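Local coordinates for cutinase-like protein (Cryptococcus sp., PDB 2CZQ) that probably hydrolyses carboxylic esters, as a cutinase-like enzyme with the alpha/beta hydrolase fold, at residues V127-L141 with L158-H172. Residues are numbered along the deposited sequence; the frame is centred on the assembly and turned at random. Where two conformers were deposited one is given.
Sequences VDSNGGTTTRNVNGL and LDVCAYGDGVCDTAH
V127 and V160 pair in parallel at the edge of the central sheet: V127 N donates to D159 O (3.0 Å) and C161 N to V127 O (2.9 Å), the second bond almost collinear with the carbonyl. Beyond the strands, T135 OG1 donates to C161 O (2.8 Å); chi1 of 57° turns this hydroxyl to the carbonyl and leaves CG2 against Y163 CA. Water 1 accepts from S129 N and Y163 N. Two further backbone bonds, T170 N to N139 O and L141 N to V167 O, tie down the far end, where water 2 links N139 N, and water 3 links G140 O, to T170 OG1.

Apolar contacts form at two places. V127 CG2 meets V160 CG2 at 3.8 Å, beside M192 of helix 187-200, while V138 CG1 touches both A171 CB and H172 CE1 (3.5 Å from the latter).

Within 158-172, D169 OD2 receives H172 ND1 on its syn lone pair (2.6 Å) and G164 N from above the carboxylate plane, fixing the imidazole whose opposite faces carry A171 CB and Y163 CE2.

The C161–C168 disulfide closes the loop bearing D165, which bonds H180 in a probable Ser-His-Asp triad with S85; 127-141 bonds to C161 before D165 in sequence, and to V167 and T170 after it, consistent with a well-held D165, the probable acid of the triad.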
ATOM      1  N   VAL A 127     -11.863   1.638  -2.080  1.00  5.16           N
ATOM      2  CA  VAL A 127     -12.886   0.951  -1.296  1.00  5.59           C
ATOM      3  C   VAL A 127     -12.840   1.420   0.153  1.00  5.15           C
ATOM      4  O   VAL A 127     -11.854   2.025   0.601  1.00  5.12           O
ATOM      5  CB  VAL A 127     -12.749  -0.592  -1.349  1.00  6.06           C
ATOM      6  CG1 VAL A 127     -12.882  -1.115  -2.772  1.00  6.89           C
ATOM      7  CG2 VAL A 127     -11.452  -1.054  -0.708  1.00  6.76           C
ATOM      8  N   ASP A 128     -13.912   1.135   0.887  1.00  5.55           N
ATOM      9  CA  ASP A 128     -13.960   1.419   2.314  1.00  5.76           C
ATOM     10  C   ASP A 128     -13.517   0.183   3.108  1.00  5.87           C
ATOM     11  O   ASP A 128     -13.070  -0.807   2.530  1.00  6.24           O
ATOM     12  CB  ASP A 128     -15.344   1.935   2.727  1.00  6.00           C
ATOM     13  CG  ASP A 128     -16.458   0.953   2.446  1.00  5.92           C
ATOM     14  OD1 ASP A 128     -16.251  -0.274   2.622  1.00  6.24           O
ATOM     15  OD2 ASP A 128     -17.587   1.345   2.070  1.00  6.95           O
ATOM     16  N   SER A 129     -13.624   0.237   4.433  1.00  5.95           N
ATOM     17  CA  SER A 129     -13.093  -0.835   5.275  1.00  7.16           C
ATOM     18  C   SER A 129     -13.846  -2.152   5.125  1.00  7.70           C
ATOM     19  O   SER A 129     -13.363  -3.194   5.563  1.00  8.74           O
ATOM     20  CB  SER A 129     -13.085  -0.409   6.735  1.00  7.54           C
ATOM     21  OG  SER A 129     -12.273   0.733   6.882  1.00  8.96           O
ATOM     22  N   ASN A 130     -15.029  -2.089   4.519  1.00  8.31           N
ATOM     23  CA  ASN A 130     -15.848  -3.267   4.259  1.00  9.50           C
ATOM     24  C   ASN A 130     -15.778  -3.704   2.800  1.00  9.12           C
ATOM     25  O   ASN A 130     -16.496  -4.612   2.383  1.00 10.15           O
ATOM     26  CB  ASN A 130     -17.301  -2.999   4.666  1.00 10.80           C
ATOM     27  CG  ASN A 130     -17.437  -2.643   6.128  1.00 13.04           C
ATOM     28  OD1 ASN A 130     -16.987  -3.383   6.997  1.00 15.11           O
ATOM     29  ND2 ASN A 130     -18.038  -1.492   6.407  1.00 15.21           N
ATOM     30  N   GLY A 131     -14.909  -3.062   2.022  1.00  8.43           N
ATOM     31  CA  GLY A 131     -14.777  -3.371   0.608  1.00  7.77           C
ATOM     32  C   GLY A 131     -15.811  -2.709  -0.285  1.00  7.44           C
ATOM     33  O   GLY A 131     -15.845  -2.976  -1.485  1.00  8.07           O
ATOM     34  N   GLY A 132     -16.645  -1.850   0.299  1.00  7.19           N
ATOM     35  CA  GLY A 132     -17.660  -1.124  -0.439  1.00  7.12           C
ATOM     36  C   GLY A 132     -17.178   0.215  -0.954  1.00  6.67           C
ATOM     37  O   GLY A 132     -15.981   0.510  -0.957  1.00  6.77           O
ATOM     38  N   THR A 133     -18.131   1.038  -1.376  1.00  6.55           N
ATOM     39  CA  THR A 133     -17.822   2.255  -2.120  1.00  6.85           C
ATOM     40  C   THR A 133     -18.107   3.550  -1.363  1.00  6.52           C
ATOM     41  O   THR A 133     -18.112   4.624  -1.971  1.00  6.65           O
ATOM     42  CB  THR A 133     -18.588   2.268  -3.453  1.00  7.50           C
ATOM     43  OG1 THR A 133     -19.981   2.075  -3.188  1.00  8.86           O
ATOM     44  CG2 THR A 133     -18.190   1.084  -4.329  1.00  8.21           C
ATOM     45  N   THR A 134     -18.326   3.479  -0.050  1.00  6.52           N
ATOM     46  CA  THR A 134     -18.772   4.677   0.665  1.00  6.78           C
ATOM     47  C   THR A 134     -17.733   5.787   0.715  1.00  6.37           C
ATOM     48  O   THR A 134     -18.080   6.940   0.962  1.00  7.13           O
ATOM     49  CB  THR A 134     -19.269   4.372   2.091  1.00  7.07           C
ATOM     50  OG1 THR A 134     -18.189   3.860   2.883  1.00  7.40           O
ATOM     51  CG2 THR A 134     -20.352   3.286   2.092  1.00  8.35           C
ATOM     52  N   THR A 135     -16.464   5.444   0.490  1.00  5.75           N
ATOM     53  CA  THR A 135     -15.403   6.444   0.402  1.00  5.91           C
ATOM     54  C   THR A 135     -14.774   6.497  -0.981  1.00  5.73           C
ATOM     55  O   THR A 135     -13.659   6.998  -1.138  1.00  6.07           O
ATOM     56  CB  THR A 135     -14.308   6.193   1.442  1.00  5.93           C
ATOM     57  OG1 THR A 135     -13.798   4.865   1.261  1.00  5.93           O
ATOM     58  CG2 THR A 135     -14.869   6.243   2.859  1.00  6.86           C
ATOM     59  N   ARG A 136     -15.469   6.001  -1.999  1.00  5.72           N
ATOM     60  CA  ARG A 136     -14.891   6.062  -3.331  1.00  5.77           C
ATOM     61  C   ARG A 136     -14.733   7.497  -3.825  1.00  5.69           C
ATOM     62  O   ARG A 136     -13.729   7.830  -4.457  1.00  6.33           O
ATOM     63  CB  ARG A 136     -15.692   5.242  -4.337  1.00  6.21           C
ATOM     64  CG  ARG A 136     -15.082   5.278  -5.734  1.00  6.32           C
ATOM     65  CD  ARG A 136     -15.420   4.100  -6.596  1.00  6.32           C
ATOM     66  NE  ARG A 136     -14.902   2.858  -6.033  1.00  6.37           N
ATOM     67  CZ  ARG A 136     -15.142   1.658  -6.544  1.00  6.17           C
ATOM     68  NH1 ARG A 136     -15.883   1.532  -7.642  1.00  7.27           N
ATOM     69  NH2 ARG A 136     -14.641   0.579  -5.958  1.00  6.72           N
ATOM     70  N   ASN A 137     -15.721   8.337  -3.530  1.00  5.87           N
ATOM     71  CA  ASN A 137     -15.796   9.678  -4.106  1.00  6.38           C
ATOM     72  C   ASN A 137     -15.458  10.770  -3.115  1.00  6.55           C
ATOM     73  O   ASN A 137     -16.204  11.740  -2.935  1.00  7.61           O
ATOM     74  CB  ASN A 137     -17.153   9.893  -4.757  1.00  6.88           C
ATOM     75  CG  ASN A 137     -17.488   8.778  -5.702  1.00  7.49           C
ATOM     76  OD1 ASN A 137     -16.714   8.487  -6.615  1.00  8.87           O
ATOM     77  ND2 ASN A 137     -18.605   8.105  -5.464  1.00  9.06           N
ATOM     78  N   VAL A 138     -14.306  10.594  -2.479  1.00  6.19           N
ATOM     79  CA  VAL A 138     -13.753  11.571  -1.554  1.00  6.31           C
ATOM     80  C   VAL A 138     -12.268  11.747  -1.842  1.00  5.87           C
ATOM     81  O   VAL A 138     -11.620  10.859  -2.404  1.00  5.61           O
ATOM     82  CB  VAL A 138     -13.979  11.174  -0.062  1.00  6.76           C
ATOM     83  CG1 VAL A 138     -15.459  10.948   0.223  1.00  7.49           C
ATOM     84  CG2 VAL A 138     -13.161   9.940   0.332  1.00  7.18           C
ATOM     85  N   ASN A 139     -11.746  12.902  -1.449  1.00  5.89           N
ATOM     86  CA  ASN A 139     -10.345  13.232  -1.625  1.00  5.94           C
ATOM     87  C   ASN A 139      -9.605  13.279  -0.306  1.00  5.63           C
ATOM     88  O   ASN A 139     -10.173  13.659   0.720  1.00  5.89           O
ATOM     89  CB  ASN A 139     -10.226  14.597  -2.289  1.00  6.17           C
ATOM     90  CG  ASN A 139     -10.644  14.575  -3.736  1.00  6.69           C
ATOM     91  OD1 ASN A 139     -10.146  13.767  -4.518  1.00  6.90           O
ATOM     92  ND2 ASN A 139     -11.570  15.455  -4.103  1.00  8.69           N
ATOM     93  N   GLY A 140      -8.326  12.922  -0.352  1.00  5.33           N
ATOM     94  CA  GLY A 140      -7.461  13.046   0.801  1.00  5.36           C
ATOM     95  C   GLY A 140      -6.893  14.446   0.951  1.00  5.15           C
ATOM     96  O   GLY A 140      -7.074  15.321   0.094  1.00  5.80           O
ATOM     97  N   LEU A 141      -6.190  14.653   2.057  1.00  5.24           N
ATOM     98  CA  LEU A 141      -5.644  15.960   2.395  1.00  5.40           C
ATOM     99  C   LEU A 141      -4.585  16.465   1.424  1.00  5.55           C
ATOM    100  O   LEU A 141      -4.408  17.679   1.287  1.00  6.17           O
ATOM    101  CB  LEU A 141      -5.037  15.917   3.795  1.00  5.55           C
ATOM    102  CG  LEU A 141      -6.022  15.786   4.954  1.00  5.92           C
ATOM    103  CD1 LEU A 141      -5.302  15.368   6.214  1.00  6.61           C
ATOM    104  CD2 LEU A 141      -6.774  17.098   5.183  1.00  6.71           C
ATOM    105  N   LEU A 158      -5.514  -1.321  -4.541  1.00  5.50           N
ATOM    106  CA  LEU A 158      -6.646  -1.211  -3.649  1.00  5.97           C
ATOM    107  C   LEU A 158      -6.304  -0.096  -2.682  1.00  5.82           C
ATOM    108  O   LEU A 158      -5.310  -0.191  -1.953  1.00  6.36           O
ATOM    109  CB  LEU A 158      -6.861  -2.510  -2.881  0.50  7.00           C
ATOM    110  CG  LEU A 158      -7.943  -3.485  -3.337  0.50  7.06           C
ATOM    111  CD1 LEU A 158      -8.090  -4.570  -2.285  0.50  7.42           C
ATOM    112  CD2 LEU A 158      -9.288  -2.816  -3.602  0.50  7.72           C
ATOM    113  N   ASP A 159      -7.091   0.977  -2.724  1.00  5.62           N
ATOM    114  CA  ASP A 159      -6.900   2.128  -1.849  1.00  5.61           C
ATOM    115  C   ASP A 159      -8.045   2.150  -0.839  1.00  5.39           C
ATOM    116  O   ASP A 159      -9.179   2.534  -1.153  1.00  5.67           O
ATOM    117  CB  ASP A 159      -6.823   3.421  -2.660  1.00  5.75           C
ATOM    118  CG  ASP A 159      -6.346   4.596  -1.839  1.00  5.67           C
ATOM    119  OD1 ASP A 159      -6.147   4.423  -0.612  1.00  6.71           O
ATOM    120  OD2 ASP A 159      -6.146   5.720  -2.355  1.00  6.53           O
ATOM    121  N   VAL A 160      -7.729   1.691   0.365  1.00  5.26           N
ATOM    122  CA  VAL A 160      -8.708   1.468   1.412  1.00  5.34           C
ATOM    123  C   VAL A 160      -8.769   2.686   2.320  1.00  4.79           C
ATOM    124  O   VAL A 160      -7.774   3.065   2.948  1.00  4.95           O
ATOM    125  CB  VAL A 160      -8.366   0.198   2.220  1.00  5.65           C
ATOM    126  CG1 VAL A 160      -9.435  -0.087   3.264  1.00  6.47           C
ATOM    127  CG2 VAL A 160      -8.172  -1.001   1.295  1.00  6.52           C
ATOM    128  N   CYS A 161      -9.944   3.300   2.371  1.00  4.90           N
ATOM    129  CA  CYS A 161     -10.157   4.487   3.178  1.00  5.19           C
ATOM    130  C   CYS A 161     -11.366   4.245   4.053  1.00  5.03           C
ATOM    131  O   CYS A 161     -12.483   4.095   3.553  1.00  5.17           O
ATOM    132  CB  CYS A 161     -10.381   5.715   2.292  1.00  5.36           C
ATOM    133  SG  CYS A 161     -10.647   7.229   3.238  1.00  5.92           S
ATOM    134  N   ALA A 162     -11.139   4.176   5.361  1.00  5.18           N
ATOM    135  CA  ALA A 162     -12.223   3.998   6.318  1.00  5.38           C
ATOM    136  C   ALA A 162     -13.139   5.206   6.261  1.00  5.42           C
ATOM    137  O   ALA A 162     -12.668   6.337   6.220  1.00  5.63           O
ATOM    138  CB  ALA A 162     -11.665   3.832   7.722  1.00  5.67           C
ATOM    139  N   TYR A 163     -14.447   4.975   6.263  1.00  5.47           N
ATOM    140  CA  TYR A 163     -15.390   6.079   6.256  1.00  5.78           C
ATOM    141  C   TYR A 163     -15.070   7.021   7.405  1.00  5.86           C
ATOM    142  O   TYR A 163     -14.976   6.607   8.561  1.00  6.36           O
ATOM    143  CB  TYR A 163     -16.819   5.565   6.370  1.00  6.12           C
ATOM    144  CG  TYR A 163     -17.863   6.639   6.209  1.00  6.50           C
ATOM    145  CD1 TYR A 163     -18.239   7.445   7.288  1.00  7.44           C
ATOM    146  CD2 TYR A 163     -18.467   6.861   4.978  1.00  7.22           C
ATOM    147  CE1 TYR A 163     -19.204   8.434   7.144  1.00  8.56           C
ATOM    148  CE2 TYR A 163     -19.441   7.844   4.827  1.00  7.91           C
ATOM    149  CZ  TYR A 163     -19.801   8.629   5.916  1.00  8.35           C
ATOM    150  OH  TYR A 163     -20.758   9.612   5.787  1.00 10.57           O
ATOM    151  N   GLY A 164     -14.900   8.295   7.084  1.00  5.78           N
ATOM    152  CA  GLY A 164     -14.625   9.276   8.110  1.00  5.97           C
ATOM    153  C   GLY A 164     -13.188   9.379   8.584  1.00  5.47           C
ATOM    154  O   GLY A 164     -12.930  10.105   9.542  1.00  6.05           O
ATOM    155  N   ASP A 165     -12.254   8.686   7.932  1.00  5.47           N
ATOM    156  CA  ASP A 165     -10.830   8.904   8.181  1.00  5.23           C
ATOM    157  C   ASP A 165     -10.459  10.239   7.536  1.00  5.24           C
ATOM    158  O   ASP A 165     -10.467  10.350   6.320  1.00  5.40           O
ATOM    159  CB  ASP A 165     -10.033   7.745   7.568  1.00  5.43           C
ATOM    160  CG  ASP A 165      -8.537   7.982   7.553  1.00  5.00           C
ATOM    161  OD1 ASP A 165      -8.082   9.112   7.850  1.00  5.37           O
ATOM    162  OD2 ASP A 165      -7.750   7.052   7.258  1.00  5.23           O
ATOM    163  N   GLY A 166     -10.152  11.250   8.346  1.00  5.23           N
ATOM    164  CA  GLY A 166      -9.937  12.595   7.835  1.00  5.66           C
ATOM    165  C   GLY A 166      -8.726  12.795   6.940  1.00  5.32           C
ATOM    166  O   GLY A 166      -8.603  13.840   6.304  1.00  5.79           O
ATOM    167  N   VAL A 167      -7.826  11.815   6.898  1.00  5.07           N
ATOM    168  CA  VAL A 167      -6.629  11.918   6.070  1.00  4.91           C
ATOM    169  C   VAL A 167      -6.930  11.573   4.604  1.00  4.77           C
ATOM    170  O   VAL A 167      -6.454  12.254   3.691  1.00  5.36           O
ATOM    171  CB  VAL A 167      -5.490  11.039   6.636  1.00  5.05           C
ATOM    172  CG1 VAL A 167      -4.278  11.053   5.723  1.00  5.34           C
ATOM    173  CG2 VAL A 167      -5.112  11.504   8.044  1.00  5.69           C
ATOM    174  N   CYS A 168      -7.709  10.513   4.391  1.00  4.73           N
ATOM    175  CA  CYS A 168      -8.088  10.076   3.047  1.00  4.93           C
ATOM    176  C   CYS A 168      -9.491  10.512   2.625  1.00  4.92           C
ATOM    177  O   CYS A 168      -9.811  10.474   1.436  1.00  5.38           O
ATOM    178  CB  CYS A 168      -7.926   8.555   2.899  1.00  4.92           C
ATOM    179  SG  CYS A 168      -8.819   7.569   4.109  1.00  5.42           S
ATOM    180  N   ASP A 169     -10.300  10.928   3.604  1.00  5.12           N
ATOM    181  CA  ASP A 169     -11.709  11.258   3.408  1.00  5.48           C
ATOM    182  C   ASP A 169     -11.994  12.608   4.064  1.00  5.58           C
ATOM    183  O   ASP A 169     -12.437  12.684   5.219  1.00  5.96           O
ATOM    184  CB  ASP A 169     -12.578  10.153   4.022  1.00  5.74           C
ATOM    185  CG  ASP A 169     -14.062  10.425   3.935  1.00  5.26           C
ATOM    186  OD1 ASP A 169     -14.484  11.480   3.404  1.00  5.95           O
ATOM    187  OD2 ASP A 169     -14.863   9.580   4.391  1.00  5.76           O
ATOM    188  N   THR A 170     -11.723  13.683   3.333  1.00  6.02           N
ATOM    189  CA  THR A 170     -11.967  15.015   3.881  1.00  6.49           C
ATOM    190  C   THR A 170     -13.435  15.410   3.803  1.00  6.57           C
ATOM    191  O   THR A 170     -13.824  16.433   4.369  1.00  7.17           O
ATOM    192  CB  THR A 170     -11.097  16.102   3.222  1.00  7.15           C
ATOM    193  OG1 THR A 170     -11.439  16.214   1.833  1.00  7.98           O
ATOM    194  CG2 THR A 170      -9.606  15.744   3.272  1.00  7.39           C
ATOM    195  N   ALA A 171     -14.253  14.615   3.114  1.00  6.31           N
ATOM    196  CA  ALA A 171     -15.692  14.862   3.099  1.00  6.72           C
ATOM    197  C   ALA A 171     -16.316  14.522   4.450  1.00  6.65           C
ATOM    198  O   ALA A 171     -16.979  15.363   5.062  1.00  7.29           O
ATOM    199  CB  ALA A 171     -16.365  14.086   1.974  1.00  7.00           C
ATOM    200  N   HIS A 172     -16.081  13.299   4.918  1.00  6.58           N
ATOM    201  CA  HIS A 172     -16.747  12.811   6.120  1.00  6.84           C
ATOM    202  C   HIS A 172     -15.866  12.808   7.348  1.00  6.53           C
ATOM    203  O   HIS A 172     -16.365  12.641   8.454  1.00  7.08           O
ATOM    204  CB  HIS A 172     -17.293  11.395   5.928  1.00  6.94           C
ATOM    205  CG  HIS A 172     -17.840  11.127   4.563  1.00  6.92           C
ATOM    206  ND1 HIS A 172     -17.258  10.222   3.706  1.00  6.97           N
ATOM    207  CD2 HIS A 172     -18.921  11.620   3.913  1.00  8.07           C
ATOM    208  CE1 HIS A 172     -17.944  10.180   2.579  1.00  7.23           C
ATOM    209  NE2 HIS A 172     -18.959  11.016   2.680  1.00  8.23           N
TER
HETATM  210  O   HOH W   1     -15.279   2.172   6.114  1.00  7.30           O
HETATM  211  O   HOH W   2     -13.211  14.783  -0.039  1.00 10.65           O
HETATM  212  O   HOH W   3      -9.410  17.007   0.244  1.00 12.03           O